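Local coordinates for PfVFT1 (Plasmodium falciparum, PDB 5JKQ), which probably works as a bi-lobed Venus flytrap protein of the solute-binding type, taking up a small ligand, not identified here, between its two lobes, at residues Arg15-Asp18 and Ile19-Ala23; Leu53-Leu56 and Ala57-Asn60; Phe136-Asn140 and Asp141-His145; Ile109-Glu112 and Thr113-Lys116. The protein carries 3 engineered substitutions. All coordinates share one frame; numbering follows the deposited sequence.

Interaction 1: Arg15-Asp18 and Ile19-Ala23; sequences RLID and IYHAA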
loop_
_atom_site.group_PDB
_atom_site.type_symbol
_atom_site.label_atom_id
_atom_site.label_comp_id
_atom_site.label_asym_id
_atom_site.label_seq_id
_atom_site.Cartn_x
_atom_site.Cartn_y
_atom_site.Cartn_z
ATOM N N ARG A 15 -14.862 4.668 -13.926
ATOM C CA ARG A 15 -15.279 3.298 -14.193
ATOM C C ARG A 15 -14.105 2.330 -14.042
ATOM O O ARG A 15 -14.288 1.184 -13.632
ATOM C CB ARG A 15 -15.884 3.190 -15.593
ATOM C CG ARG A 15 -16.587 1.872 -15.866
ATOM C CD ARG A 15 -17.522 1.997 -17.056
ATOM N NE ARG A 15 -16.811 2.386 -18.277
ATOM C CZ ARG A 15 -16.754 1.664 -19.396
ATOM N NH1 ARG A 15 -17.369 0.489 -19.491
ATOM N NH2 ARG A 15 -16.077 2.129 -20.437
ATOM N N LEU A 16 -12.905 2.799 -14.368
ATOM C CA LEU A 16 -11.696 2.005 -14.181
ATOM C C LEU A 16 -11.484 1.702 -12.698
ATOM O O LEU A 16 -11.129 0.584 -12.330
ATOM C CB LEU A 16 -10.479 2.735 -14.760
ATOM C CG LEU A 16 -9.088 2.209 -14.389
ATOM C CD1 LEU A 16 -8.894 0.771 -14.856
ATOM C CD2 LEU A 16 -8.008 3.117 -14.969
ATOM N N ILE A 17 -11.714 2.702 -11.853
ATOM C CA ILE A 17 -11.560 2.540 -10.410
ATOM C C ILE A 17 -12.627 1.601 -9.852
ATOM O O ILE A 17 -12.349 0.792 -8.969
ATOM C CB ILE A 17 -11.636 3.906 -9.686
ATOM C CG1 ILE A 17 -10.425 4.760 -10.054
ATOM C CG2 ILE A 17 -11.675 3.736 -8.164
ATOM C CD1 ILE A 17 -10.626 6.235 -9.822
ATOM N N ASP A 18 -13.844 1.710 -10.374
ATOM C CA ASP A 18 -14.960 0.920 -9.866
ATOM C C ASP A 18 -14.821 -0.560 -10.212
ATOM O O ASP A 18 -15.006 -1.420 -9.352
ATOM C CB ASP A 18 -16.285 1.458 -10.409
ATOM C CG ASP A 18 -16.586 2.863 -9.924
ATOM O OD1 ASP A 18 -16.103 3.237 -8.833
ATOM O OD2 ASP A 18 -17.310 3.594 -10.631
ATOM N N ILE A 19 -14.502 -0.862 -11.467
ATOM C CA ILE A 19 -14.336 -2.250 -11.873
ATOM C C ILE A 19 -13.107 -2.835 -11.184
ATOM O O ILE A 19 -13.055 -4.027 -10.886
ATOM C CB ILE A 19 -14.217 -2.387 -13.408
ATOM C CG1 ILE A 19 -14.474 -3.836 -13.829
ATOM C CG2 ILE A 19 -12.857 -1.887 -13.912
ATOM C CD1 ILE A 19 -14.884 -3.983 -15.279
ATOM N N TYR A 20 -12.129 -1.976 -10.917
ATOM C CA TYR A 20 -10.947 -2.356 -10.155
ATOM C C TYR A 20 -11.340 -2.755 -8.733
ATOM O O TYR A 20 -10.930 -3.807 -8.242
ATOM C CB TYR A 20 -9.943 -1.201 -10.153
ATOM C CG TYR A 20 -8.908 -1.226 -9.051
ATOM C CD1 TYR A 20 -7.717 -1.926 -9.199
ATOM C CD2 TYR A 20 -9.109 -0.516 -7.876
ATOM C CE1 TYR A 20 -6.767 -1.934 -8.195
ATOM C CE2 TYR A 20 -8.168 -0.518 -6.869
ATOM C CZ TYR A 20 -6.999 -1.224 -7.031
ATOM O OH TYR A 20 -6.070 -1.215 -6.020
ATOM N N HIS A 21 -12.151 -1.925 -8.084
ATOM C CA HIS A 21 -12.629 -2.220 -6.735
ATOM C C HIS A 21 -13.532 -3.445 -6.728
ATOM O O HIS A 21 -13.530 -4.229 -5.775
ATOM C CB HIS A 21 -13.385 -1.026 -6.155
ATOM C CG HIS A 21 -12.500 0.105 -5.737
ATOM N ND1 HIS A 21 -12.964 1.394 -5.585
ATOM C CD2 HIS A 21 -11.182 0.140 -5.429
ATOM C CE1 HIS A 21 -11.968 2.175 -5.207
ATOM N NE2 HIS A 21 -10.876 1.440 -5.108
ATOM N N ALA A 22 -14.311 -3.599 -7.792
ATOM C CA ALA A 22 -15.226 -4.724 -7.908
ATOM C C ALA A 22 -14.461 -6.036 -8.039
ATOM O O ALA A 22 -14.883 -7.068 -7.516
ATOM C CB ALA A 22 -16.148 -4.528 -9.089
ATOM N N ALA A 23 -13.335 -5.992 -8.741
ATOM C CA ALA A 23 -12.514 -7.179 -8.923
ATOM C C ALA A 23 -11.897 -7.598 -7.593
ATOM O O ALA A 23 -11.902 -8.777 -7.243
ATOM C CB ALA A 23 -11.438 -6.925 -9.957
HETATM O O HOH W 1 -15.533 1.941 -6.564
#
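Four successive backbone bonds of alpha-helical i to i+4 spacing join Arg15-Asp18 to Ile19-Ala23, from the nearly straight Ile19 N to Arg15 O (3.0 Å, 172°) to the shorter Ala22 N to Asp18 O (2.8 Å). This is about two and a half turns of helix 14-29. Ile17 and His21 stand side by side and point the same way. The Ile17 CG2 branch lies anti to its own backbone N, on the carbonyl side, and from there meets His21 CE1 at 3.4 Å. Ile17 O sits beneath one face of the same imidazole, nearest His21 CG (3.3 Å), besides taking the His21 N-H. At the edge of the ring a water bridges the two polar side chains, 2.8 Å from His21 ND1 and donating to Asp18 OD1 at 2.7 Å, which links a carboxylate and an imidazole that do not meet directly. The far ends are held elsewhere: His21 NE2 accepts from Leu172 N, Asp18 OD2 pairs with Lys14, and Arg15 reaches away to a salt bridge with Asp67. Tyr20 instead heads inward, its OH bonded to Asn149. On the buried side of this helix Leu16 and Ile19 pack on helices 68-75 and 102-118, and Leu16 and Tyr20 on strand 265-281, where Ile17 also touches Phe280.

Interaction 2: Leu53-Leu56 and Ala57-Asn60; sequences LPNL and ADIN. Engineered in segment 57-60: Ala57 (natural residue Ser).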
loop_
_atom_site.group_PDB
_atom_site.type_symbol
_atom_site.label_atom_id
_atom_site.label_comp_id
_atom_site.label_asym_id
_atom_site.label_seq_id
_atom_site.Cartn_x
_atom_site.Cartn_y
_atom_site.Cartn_z
ATOM N N LEU A 53 -18.486 -1.952 -1.574
ATOM C CA LEU A 53 -17.766 -1.975 -2.843
ATOM C C LEU A 53 -18.690 -2.440 -3.965
ATOM O O LEU A 53 -19.652 -3.169 -3.714
ATOM C CB LEU A 53 -16.537 -2.881 -2.758
ATOM C CG LEU A 53 -15.257 -2.227 -2.232
ATOM C CD1 LEU A 53 -15.483 -1.612 -0.860
ATOM C CD2 LEU A 53 -14.123 -3.243 -2.188
ATOM N N PRO A 54 -18.408 -2.018 -5.209
ATOM C CA PRO A 54 -19.279 -2.401 -6.326
ATOM C C PRO A 54 -19.212 -3.891 -6.634
ATOM O O PRO A 54 -18.167 -4.509 -6.434
ATOM C CB PRO A 54 -18.729 -1.586 -7.507
ATOM C CG PRO A 54 -17.796 -0.584 -6.918
ATOM C CD PRO A 54 -17.281 -1.183 -5.660
ATOM N N ASN A 55 -20.316 -4.455 -7.112
ATOM C CA ASN A 55 -20.333 -5.838 -7.573
ATOM C C ASN A 55 -19.883 -5.918 -9.023
ATOM O O ASN A 55 -20.446 -5.247 -9.889
ATOM C CB ASN A 55 -21.728 -6.438 -7.428
ATOM C CG ASN A 55 -22.195 -6.488 -5.988
ATOM O OD1 ASN A 55 -21.422 -6.799 -5.080
ATOM N ND2 ASN A 55 -23.466 -6.175 -5.770
ATOM N N LEU A 56 -18.873 -6.742 -9.282
ATOM C CA LEU A 56 -18.296 -6.856 -10.616
ATOM C C LEU A 56 -19.358 -7.177 -11.663
ATOM O O LEU A 56 -19.315 -6.665 -12.781
ATOM C CB LEU A 56 -17.204 -7.927 -10.629
ATOM C CG LEU A 56 -16.443 -8.118 -11.944
ATOM C CD1 LEU A 56 -15.699 -6.844 -12.332
ATOM C CD2 LEU A 56 -15.482 -9.297 -11.841
ATOM N N ALA A 57 -20.319 -8.014 -11.286
ATOM C CA ALA A 57 -21.374 -8.438 -12.197
ATOM C C ALA A 57 -22.194 -7.259 -12.728
ATOM O O ALA A 57 -22.659 -7.286 -13.867
ATOM C CB ALA A 57 -22.285 -9.436 -11.504
ATOM N N ASP A 58 -22.359 -6.226 -11.907
ATOM C CA ASP A 58 -23.189 -5.081 -12.270
ATOM C C ASP A 58 -22.482 -4.092 -13.195
ATOM O O ASP A 58 -23.132 -3.413 -13.989
ATOM C CB ASP A 58 -23.649 -4.339 -11.014
ATOM C CG ASP A 58 -24.477 -5.207 -10.092
ATOM O OD1 ASP A 58 -25.036 -6.217 -10.567
ATOM O OD2 ASP A 58 -24.570 -4.872 -8.893
ATOM N N ILE A 59 -21.159 -4.011 -13.091
ATOM C CA ILE A 59 -20.404 -2.959 -13.767
ATOM C C ILE A 59 -20.534 -3.038 -15.285
ATOM O O ILE A 59 -20.398 -4.105 -15.886
ATOM C CB ILE A 59 -18.901 -3.004 -13.390
ATOM C CG1 ILE A 59 -18.717 -2.944 -11.870
ATOM C CG2 ILE A 59 -18.135 -1.852 -14.046
ATOM C CD1 ILE A 59 -19.319 -1.719 -11.206
ATOM N N ASN A 60 -20.794 -1.883 -15.888
ATOM C CA ASN A 60 -20.870 -1.743 -17.335
ATOM C C ASN A 60 -19.513 -1.997 -17.977
ATOM O O ASN A 60 -18.531 -1.337 -17.640
ATOM C CB ASN A 60 -21.379 -0.344 -17.693
ATOM C CG ASN A 60 -21.417 -0.093 -19.186
ATOM O OD1 ASN A 60 -21.558 -1.020 -19.983
ATOM N ND2 ASN A 60 -21.294 1.170 -19.572
HETATM O O HOH W 2 -22.917 -3.303 -7.444
#
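Asn55 O takes the backbone N-H of Asp58 at 2.9 Å, the shortest direct hydrogen bond in this piece of chain, and Leu56 O then takes that of Ile59. Two overlapping beta turns result, with helical (type I/III) backbone angles, centred on Leu56-Ala57 and on Ala57-Asp58, and they bend the chain by roughly a right angle within the long loop between strand 45-46 and helix 68-75. Both donors come in above the plane of their carbonyl, 51° out of it at Asn55 O, as expected of such tight i to i+3 bonds. Ala57, an engineered residue that is serine in the natural protein, sits at the exposed crest.

A water spans the start of the turn: it accepts from Asn55 N at 2.9 Å and donates to Asp58 OD2 at 2.7 Å. The Asp58 carboxylate is brought over the start of the turn because CG stands beside its own backbone N (chi1 -61°), the Asn55 side chain being turned likewise, so the two run alongside each other with their flat groups steeply inclined, 73° apart. Asn55 ND2 and Asp58 OD2 come no nearer than 3.6 Å and do not form a hydrogen bond; the other end of the amide, Asn55 OD1, is held by Lys25. Leu56 turns away from this polar surface, its side chain buried against Ile19 and Ala22 of helix 14-29 and against helix 102-118. Ile59 CD1 rests on Pro54 CB at 3.7 Å, an apolar contact across the bend.

Interaction 3: Phe136-Asn140 and Asp141-His145; sequences FVALN and DKDIH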
loop_
_atom_site.group_PDB
_atom_site.type_symbol
_atom_site.label_atom_id
_atom_site.label_comp_id
_atom_site.label_asym_id
_atom_site.label_seq_id
_atom_site.Cartn_x
_atom_site.Cartn_y
_atom_site.Cartn_z
ATOM N N PHE A 136 4.164 9.137 -10.441
ATOM C CA PHE A 136 3.032 10.054 -10.350
ATOM C C PHE A 136 3.060 11.106 -11.461
ATOM O O PHE A 136 2.017 11.635 -11.846
ATOM C CB PHE A 136 3.008 10.733 -8.978
ATOM C CG PHE A 136 2.802 9.778 -7.834
ATOM C CD1 PHE A 136 1.650 9.013 -7.753
ATOM C CD2 PHE A 136 3.756 9.650 -6.839
ATOM C CE1 PHE A 136 1.457 8.132 -6.705
ATOM C CE2 PHE A 136 3.567 8.773 -5.786
ATOM C CZ PHE A 136 2.416 8.014 -5.719
ATOM N N VAL A 137 4.251 11.406 -11.971
ATOM C CA VAL A 137 4.390 12.316 -13.103
ATOM C C VAL A 137 3.883 11.628 -14.366
ATOM O O VAL A 137 3.117 12.208 -15.136
ATOM C CB VAL A 137 5.862 12.773 -13.286
ATOM C CG1 VAL A 137 6.167 13.157 -14.738
ATOM C CG2 VAL A 137 6.167 13.935 -12.357
ATOM N N ALA A 138 4.312 10.385 -14.563
ATOM C CA ALA A 138 3.887 9.597 -15.713
ATOM C C ALA A 138 2.376 9.412 -15.703
ATOM O O ALA A 138 1.733 9.402 -16.754
ATOM C CB ALA A 138 4.588 8.250 -15.719
ATOM N N LEU A 139 1.814 9.277 -14.506
ATOM C CA LEU A 139 0.377 9.099 -14.352
ATOM C C LEU A 139 -0.370 10.363 -14.763
ATOM O O LEU A 139 -1.350 10.301 -15.505
ATOM C CB LEU A 139 0.036 8.730 -12.908
ATOM C CG LEU A 139 -1.435 8.418 -12.623
ATOM C CD1 LEU A 139 -1.898 7.196 -13.407
ATOM C CD2 LEU A 139 -1.649 8.209 -11.135
ATOM N N ASN A 140 0.099 11.508 -14.276
ATOM C CA ASN A 140 -0.520 12.789 -14.604
ATOM C C ASN A 140 -0.290 13.169 -16.065
ATOM O O ASN A 140 -0.977 14.040 -16.598
ATOM C CB ASN A 140 0.021 13.891 -13.688
ATOM C CG ASN A 140 -0.765 15.188 -13.808
ATOM O OD1 ASN A 140 -1.991 15.182 -13.880
ATOM N ND2 ASN A 140 -0.055 16.308 -13.832
ATOM N N ASP A 141 0.678 12.516 -16.705
ATOM C CA ASP A 141 0.983 12.763 -18.114
ATOM C C ASP A 141 0.355 11.705 -19.022
ATOM O O ASP A 141 0.581 11.705 -20.231
ATOM C CB ASP A 141 2.500 12.804 -18.335
ATOM C CG ASP A 141 3.151 14.030 -17.717
ATOM O OD1 ASP A 141 2.441 15.027 -17.465
ATOM O OD2 ASP A 141 4.378 13.999 -17.489
ATOM N N LYS A 142 -0.428 10.806 -18.429
ATOM C CA LYS A 142 -1.153 9.777 -19.175
ATOM C C LYS A 142 -0.227 8.810 -19.913
ATOM O O LYS A 142 -0.605 8.245 -20.940
ATOM C CB LYS A 142 -2.118 10.419 -20.179
ATOM C CG LYS A 142 -3.024 11.485 -19.588
ATOM C CD LYS A 142 -4.256 11.713 -20.459
ATOM C CE LYS A 142 -3.899 12.273 -21.830
ATOM N NZ LYS A 142 -5.059 12.231 -22.766
ATOM N N ASP A 143 0.983 8.624 -19.396
ATOM C CA ASP A 143 1.870 7.578 -19.899
ATOM C C ASP A 143 1.397 6.216 -19.401
ATOM O O ASP A 143 1.711 5.182 -19.991
ATOM C CB ASP A 143 3.314 7.828 -19.461
ATOM C CG ASP A 143 3.907 9.076 -20.084
ATOM O OD1 ASP A 143 3.674 9.310 -21.289
ATOM O OD2 ASP A 143 4.604 9.825 -19.367
ATOM N N ILE A 144 0.633 6.231 -18.312
ATOM C CA ILE A 144 0.103 5.017 -17.708
ATOM C C ILE A 144 -1.349 5.227 -17.295
ATOM O O ILE A 144 -1.780 6.357 -17.067
ATOM C CB ILE A 144 0.931 4.591 -16.475
ATOM C CG1 ILE A 144 1.126 5.789 -15.537
ATOM C CG2 ILE A 144 2.270 4.018 -16.919
ATOM C CD1 ILE A 144 1.845 5.471 -14.239
ATOM N N HIS A 145 -2.100 4.134 -17.214
ATOM C CA HIS A 145 -3.472 4.180 -16.726
ATOM C C HIS A 145 -3.501 4.066 -15.203
ATOM O O HIS A 145 -4.438 4.532 -14.552
ATOM C CB HIS A 145 -4.301 3.054 -17.348
ATOM C CG HIS A 145 -4.285 3.046 -18.845
ATOM N ND1 HIS A 145 -4.060 1.901 -19.579
ATOM C CD2 HIS A 145 -4.474 4.040 -19.745
ATOM C CE1 HIS A 145 -4.106 2.191 -20.867
ATOM N NE2 HIS A 145 -4.356 3.482 -20.995
HETATM O O HOH W 3 -3.188 8.619 -16.542
#
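Ala138 O takes two donors at the end of helix 135-140: Asp143 N donates to it at 2.9 Å, tilted 17° from the carbonyl plane, and Asp141 N adds a weak bond. That same Asp141 N-H also leans, again weakly, on Val137 O, so one donor is shared between two poorly aligned acceptors as the helix runs out. Leu139 O has two donors of its own, Lys142 N at 3.1 Å, standing well above the carbonyl plane, and a water at 2.7 Å. The water gives its other hydrogen to Ile144 O, also at 2.7 Å, and so ties the departing chain back to the last turn.

The Asp141 carboxylate lies alongside Val137, OD2 being 3.4 Å from the methyl CG1. It also approaches Val137 O, but these are two acceptors and no bond joins them. On the buried side Ile144 takes a torsion that sets CG1 between its backbone N and carbonyl carbon (chi1 50°), bringing CG1 to 3.6 Å from Leu139 CA; CD1 lies against Leu139 CB and Ala138 CB. His145 turns away, and its ND1 accepts from Lys79 N of the neighbouring strand. With Lys142 at positive phi (63°), the bonds from Asp143 N and Lys142 N make a Schellman motif, which ends the helix of a beta-alpha-beta crossover joining parallel strands 126-132 and 146-147, which lie on either side of strand 77-83.

Interaction 4: Ile109-Glu112 and Thr113-Lys116; sequences IIWE and TISK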
loop_
_atom_site.group_PDB
_atom_site.type_symbol
_atom_site.label_atom_id
_atom_site.label_comp_id
_atom_site.label_asym_id
_atom_site.label_seq_id
_atom_site.Cartn_x
_atom_site.Cartn_y
_atom_site.Cartn_z
ATOM N N ILE A 109 -3.893 -10.987 -10.949
ATOM C CA ILE A 109 -5.168 -11.634 -10.653
ATOM C C ILE A 109 -6.317 -10.621 -10.664
ATOM O O ILE A 109 -7.457 -10.979 -10.955
ATOM C CB ILE A 109 -5.139 -12.372 -9.295
ATOM C CG1 ILE A 109 -4.785 -11.410 -8.156
ATOM C CG2 ILE A 109 -4.158 -13.539 -9.363
ATOM C CD1 ILE A 109 -4.925 -12.014 -6.777
ATOM N N ILE A 110 -6.019 -9.361 -10.362
ATOM C CA ILE A 110 -7.043 -8.321 -10.413
ATOM C C ILE A 110 -7.519 -8.155 -11.850
ATOM O O ILE A 110 -8.720 -8.099 -12.105
ATOM C CB ILE A 110 -6.526 -6.975 -9.852
ATOM C CG1 ILE A 110 -6.507 -7.030 -8.323
ATOM C CG2 ILE A 110 -7.410 -5.799 -10.307
ATOM C CD1 ILE A 110 -5.839 -5.836 -7.660
ATOM N N TRP A 111 -6.574 -8.097 -12.785
ATOM C CA TRP A 111 -6.907 -7.885 -14.189
ATOM C C TRP A 111 -7.330 -9.174 -14.886
ATOM O O TRP A 111 -8.022 -9.132 -15.903
ATOM C CB TRP A 111 -5.728 -7.242 -14.921
ATOM C CG TRP A 111 -5.694 -5.763 -14.700
ATOM C CD1 TRP A 111 -4.853 -5.073 -13.877
ATOM C CD2 TRP A 111 -6.567 -4.793 -15.288
ATOM N NE1 TRP A 111 -5.142 -3.730 -13.925
ATOM C CE2 TRP A 111 -6.190 -3.533 -14.785
ATOM C CE3 TRP A 111 -7.626 -4.867 -16.197
ATOM C CZ2 TRP A 111 -6.836 -2.356 -15.161
ATOM C CZ3 TRP A 111 -8.266 -3.697 -16.569
ATOM C CH2 TRP A 111 -7.868 -2.460 -16.051
ATOM N N GLU A 112 -6.924 -10.316 -14.340
ATOM C CA GLU A 112 -7.452 -11.596 -14.801
ATOM C C GLU A 112 -8.939 -11.668 -14.475
ATOM O O GLU A 112 -9.745 -12.128 -15.285
ATOM C CB GLU A 112 -6.703 -12.765 -14.158
ATOM C CG GLU A 112 -5.340 -13.044 -14.782
ATOM C CD GLU A 112 -4.485 -13.988 -13.953
ATOM O OE1 GLU A 112 -4.996 -14.558 -12.965
ATOM O OE2 GLU A 112 -3.293 -14.159 -14.291
ATOM N N THR A 113 -9.290 -11.196 -13.282
ATOM C CA THR A 113 -10.675 -11.163 -12.832
ATOM C C THR A 113 -11.479 -10.165 -13.661
ATOM O O THR A 113 -12.611 -10.444 -14.059
ATOM C CB THR A 113 -10.765 -10.789 -11.335
ATOM O OG1 THR A 113 -9.994 -11.716 -10.559
ATOM C CG2 THR A 113 -12.208 -10.809 -10.851
ATOM N N ILE A 114 -10.887 -9.004 -13.921
ATOM C CA ILE A 114 -11.528 -7.982 -14.737
ATOM C C ILE A 114 -11.744 -8.510 -16.152
ATOM O O ILE A 114 -12.800 -8.296 -16.751
ATOM C CB ILE A 114 -10.689 -6.682 -14.774
ATOM C CG1 ILE A 114 -10.746 -5.991 -13.411
ATOM C CG2 ILE A 114 -11.195 -5.716 -15.850
ATOM C CD1 ILE A 114 -9.659 -4.957 -13.193
ATOM N N SER A 115 -10.743 -9.211 -16.676
ATOM C CA SER A 115 -10.814 -9.748 -18.026
ATOM C C SER A 115 -11.964 -10.743 -18.170
ATOM O O SER A 115 -12.611 -10.804 -19.215
ATOM C CB SER A 115 -9.493 -10.417 -18.409
ATOM O OG SER A 115 -8.446 -9.469 -18.499
ATOM N N LYS A 116 -12.225 -11.512 -17.118
ATOM C CA LYS A 116 -13.274 -12.526 -17.158
ATOM C C LYS A 116 -14.674 -11.919 -17.083
ATOM O O LYS A 116 -15.667 -12.618 -17.283
ATOM C CB LYS A 116 -13.080 -13.536 -16.024
ATOM C CG LYS A 116 -12.029 -14.594 -16.333
ATOM C CD LYS A 116 -11.923 -15.639 -15.230
ATOM C CE LYS A 116 -11.204 -15.099 -14.005
ATOM N NZ LYS A 116 -11.062 -16.132 -12.939
#
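With chi1 of -57° at Thr113 and -66° at Ser115, each hydroxyl stands beside its own backbone N and folds back onto the carbonyl four residues earlier, Ile109 O and Trp111 O respectively. Both pairs belong to the C-terminal half of helix 102-118, where the alpha-helical i to i+4 bonds are thereby doubled. Ile109 O receives Thr113 OG1 at 2.7 Å and Thr113 N at 3.0 Å, a two-donor grip that satisfies a buried hydroxyl without leaving the helix.

Between these polar pairs Ile114 carries the apolar contact. Its CG1 arm is turned to the N side and runs past Ile110 O, while CG2 lies on the carbonyl side; CD1, at the end of the CG1 arm, and CG2 reach the Trp111 indole. CD1 lies over the face of the six-membered ring in a CH-pi contact, 3.7 Å from the centroid and only 15° off the ring normal, and CG2 meets the rim at Trp111 CZ3 (3.6 Å). CD1 is flanked by Ile110 CG2 at 3.8 Å, the Ile110 and Ile114 side chains running next to each other in the same direction. Thr113 and Ile110 also face Leu27 of helix 14-29, so the helix pair packs along this side. Ser115 OG also accepts from Ile125 N beyond the helix. At Trp111 O, Ser115 N (2.8 Å) and Ser115 OG (2.7 Å) arrive from opposite faces of the carbonyl plane.

All four contacts lie in one of the two lobes and come along the chain in the order 1, 2, 4, 3. Interaction 1, on helix 14-29, is the hub. Its centre is about 8 Å from that of interaction 2, which it touches where Ile19 CG1 meets Leu56 CD1 at 3.6 Å, and about 11 Å from that of interaction 4, where Ala23 packs on Ile114. Interactions 2 and 4 meet as well, through Leu56 and Thr113, so helix, loop and helix share one core. Interaction 3 stands apart, its centre about 18 Å from that of interaction 1, touching it where Leu16 CD2 packs on His145 O. The first helix thus ties the loop and helix 102-118 together within one lobe, with interaction 3 at the margin.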